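Local atomic coordinates of 4-oxalmesaconate hydratase (Pseudomonas putida, PDB entry 5CGZ), a protein that catalyses the zinc-dependent hydration of the enol form of oxalomesaconate to 4-carboxy-4-hydroxy-2-oxoadipate, the third step of gallate degradation. Residues Gly52-Glu56 with Ala57-Asp61. Sequence-based numbering, arbitrary orientation.
Sequences GEMTE and AKVKD
Thr-55 turns its OG1 in between its own backbone N and carbonyl carbon (chi1 68°), while Lys-58 swings CG to the side of its backbone N (chi1 -71°) and runs extended from there; together these torsions lay the lysine chain past the threonine hydroxyl. The result is a worked example of an N-cap: Thr-55 immediately precedes helix 56-74, and its OG1 accepts the amide N-H of Lys-58 at 3.0 Å between OG1 and N. A first-turn amide that has no preceding helical carbonyl is thereby satisfied by a side chain. Regular helical bonding takes over at once, with Val-59 N donating to Thr-55 O and Lys-60 N to Glu-56 O.

The methylene CG of Lys-58 lies 3.2 Å from Thr-55 OG1, and the chain then reaches back along the incoming loop until NZ donates to Glu-53 O over 2.8 Å, tilted 19° from the carbonyl plane. That bond ties the loop to the first turn of the helix. Water 1, bound to Gly-52 O, adds a weak second link to the same ammonium. At the other flank, Glu-56 and Lys-60 point their charges to separate partners, Arg-42 and Asp-82, with water 2 between them held by Glu-56 OE1 at 2.8 Å and only weakly by Lys-60 NZ.

On the apolar side, where Trp-49 of helix 46-50 touches both Met-54 and Val-59, the bent methionine crosses the valine at about a right angle and sets CG 3.6 Å from Val-59 CG2, its SD resting 3.7 Å from Lys-58 CB.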
ATOM      1  N   GLY A  52     -11.796 -18.794  41.358  1.00 68.58           N
ATOM      2  CA  GLY A  52     -13.025 -18.334  41.975  1.00 71.31           C
ATOM      3  C   GLY A  52     -12.878 -17.008  42.695  1.00 66.12           C
ATOM      4  O   GLY A  52     -11.797 -16.665  43.181  1.00 65.52           O
ATOM      5  N   GLU A  53     -13.977 -16.259  42.752  1.00 61.38           N
ATOM      6  CA  GLU A  53     -14.037 -15.019  43.519  1.00 66.58           C
ATOM      7  C   GLU A  53     -12.984 -14.015  43.066  1.00 65.12           C
ATOM      8  O   GLU A  53     -12.342 -13.360  43.890  1.00 58.87           O
ATOM      9  CB  GLU A  53     -13.861 -15.312  45.013  1.00 76.25           C
ATOM     10  CG  GLU A  53     -14.820 -16.360  45.568  1.00 83.33           C
ATOM     11  CD  GLU A  53     -14.346 -16.937  46.893  1.00 96.81           C
ATOM     12  OE1 GLU A  53     -14.065 -18.156  46.940  1.00100.58           O
ATOM     13  OE2 GLU A  53     -14.254 -16.174  47.882  1.00 88.93           O
ATOM     14  N   MET A  54     -12.799 -13.898  41.757  1.00 55.52           N
ATOM     15  CA  MET A  54     -11.800 -12.980  41.234  1.00 50.29           C
ATOM     16  C   MET A  54     -12.399 -11.585  41.091  1.00 45.48           C
ATOM     17  O   MET A  54     -13.597 -11.433  40.859  1.00 46.19           O
ATOM     18  CB  MET A  54     -11.252 -13.484  39.897  1.00 48.97           C
ATOM     19  CG  MET A  54     -10.035 -12.739  39.395  1.00 44.84           C
ATOM     20  SD  MET A  54      -8.689 -12.605  40.601  1.00 47.80           S
ATOM     21  CE  MET A  54      -8.543 -14.319  41.132  1.00 41.96           C
ATOM     22  N   THR A  55     -11.565 -10.566  41.254  1.00 42.12           N
ATOM     23  CA  THR A  55     -11.998  -9.187  41.053  1.00 41.22           C
ATOM     24  C   THR A  55     -10.945  -8.428  40.253  1.00 41.67           C
ATOM     25  O   THR A  55      -9.779  -8.844  40.205  1.00 40.49           O
ATOM     26  CB  THR A  55     -12.230  -8.465  42.386  1.00 46.48           C
ATOM     27  OG1 THR A  55     -10.971  -8.291  43.048  1.00 44.89           O
ATOM     28  CG2 THR A  55     -13.167  -9.281  43.271  1.00 45.87           C
ATOM     29  N   GLU A  56     -11.345  -7.316  39.640  1.00 38.05           N
ATOM     30  CA  GLU A  56     -10.392  -6.515  38.886  1.00 44.39           C
ATOM     31  C   GLU A  56      -9.275  -6.025  39.803  1.00 43.95           C
ATOM     32  O   GLU A  56      -8.105  -6.006  39.409  1.00 41.49           O
ATOM     33  CB  GLU A  56     -11.092  -5.345  38.187  1.00 38.50           C
ATOM     34  CG  GLU A  56     -11.980  -5.812  37.025  1.00 41.17           C
ATOM     35  CD  GLU A  56     -12.454  -4.672  36.129  1.00 47.95           C
ATOM     36  OE1 GLU A  56     -11.837  -3.581  36.159  1.00 43.96           O
ATOM     37  OE2 GLU A  56     -13.448  -4.872  35.387  1.00 39.49           O
ATOM     38  N   ALA A  57      -9.626  -5.670  41.037  1.00 45.65           N
ATOM     39  CA  ALA A  57      -8.628  -5.193  41.994  1.00 42.76           C
ATOM     40  C   ALA A  57      -7.613  -6.287  42.279  1.00 40.00           C
ATOM     41  O   ALA A  57      -6.407  -6.029  42.328  1.00 41.18           O
ATOM     42  CB  ALA A  57      -9.290  -4.723  43.289  1.00 45.73           C
ATOM     43  N   LYS A  58      -8.094  -7.514  42.445  1.00 37.13           N
ATOM     44  CA  LYS A  58      -7.190  -8.629  42.689  1.00 39.26           C
ATOM     45  C   LYS A  58      -6.315  -8.900  41.469  1.00 44.12           C
ATOM     46  O   LYS A  58      -5.121  -9.187  41.601  1.00 41.34           O
ATOM     47  CB  LYS A  58      -7.957  -9.895  43.061  1.00 45.34           C
ATOM     48  CG  LYS A  58      -8.620  -9.884  44.449  1.00 48.77           C
ATOM     49  CD  LYS A  58      -9.031 -11.312  44.810  1.00 53.21           C
ATOM     50  CE  LYS A  58     -10.217 -11.379  45.750  1.00 62.07           C
ATOM     51  NZ  LYS A  58     -10.595 -12.807  45.959  1.00 67.83           N
ATOM     52  N   VAL A  59      -6.903  -8.812  40.277  1.00 40.62           N
ATOM     53  CA  VAL A  59      -6.129  -9.043  39.059  1.00 38.02           C
ATOM     54  C   VAL A  59      -5.036  -7.987  38.925  1.00 35.64           C
ATOM     55  O   VAL A  59      -3.868  -8.317  38.690  1.00 37.66           O
ATOM     56  CB  VAL A  59      -7.015  -9.044  37.804  1.00 39.56           C
ATOM     57  CG1 VAL A  59      -6.153  -9.209  36.549  1.00 31.25           C
ATOM     58  CG2 VAL A  59      -8.026 -10.168  37.895  1.00 36.47           C
ATOM     59  N   LYS A  60      -5.409  -6.725  39.117  1.00 33.17           N
ATOM     60  CA  LYS A  60      -4.441  -5.632  39.027  1.00 36.80           C
ATOM     61  C   LYS A  60      -3.269  -5.831  39.991  1.00 44.39           C
ATOM     62  O   LYS A  60      -2.111  -5.571  39.632  1.00 41.51           O
ATOM     63  CB  LYS A  60      -5.116  -4.282  39.300  1.00 37.63           C
ATOM     64  CG  LYS A  60      -6.131  -3.836  38.242  1.00 36.69           C
ATOM     65  CD  LYS A  60      -6.660  -2.440  38.586  1.00 34.38           C
ATOM     66  CE  LYS A  60      -7.823  -2.039  37.705  1.00 39.24           C
ATOM     67  NZ  LYS A  60      -8.232  -0.638  37.995  1.00 38.80           N
ATOM     68  N   ASP A  61      -3.563  -6.288  41.208  1.00 42.82           N
ATOM     69  CA  ASP A  61      -2.505  -6.524  42.193  1.00 44.36           C
ATOM     70  C   ASP A  61      -1.534  -7.576  41.690  1.00 40.02           C
ATOM     71  O   ASP A  61      -0.318  -7.399  41.771  1.00 41.81           O
ATOM     72  CB  ASP A  61      -3.078  -6.961  43.550  1.00 46.76           C
ATOM     73  CG  ASP A  61      -3.754  -5.825  44.296  1.00 52.53           C
ATOM     74  OD1 ASP A  61      -3.476  -4.643  43.982  1.00 57.88           O
ATOM     75  OD2 ASP A  61      -4.562  -6.119  45.204  1.00 62.71           O
TER
HETATM   76  O   HOH W   1      -9.614 -15.805  44.506  1.00 67.94           O
HETATM   77  O   HOH W   2     -11.351  -1.860  38.273  1.00 48.06           O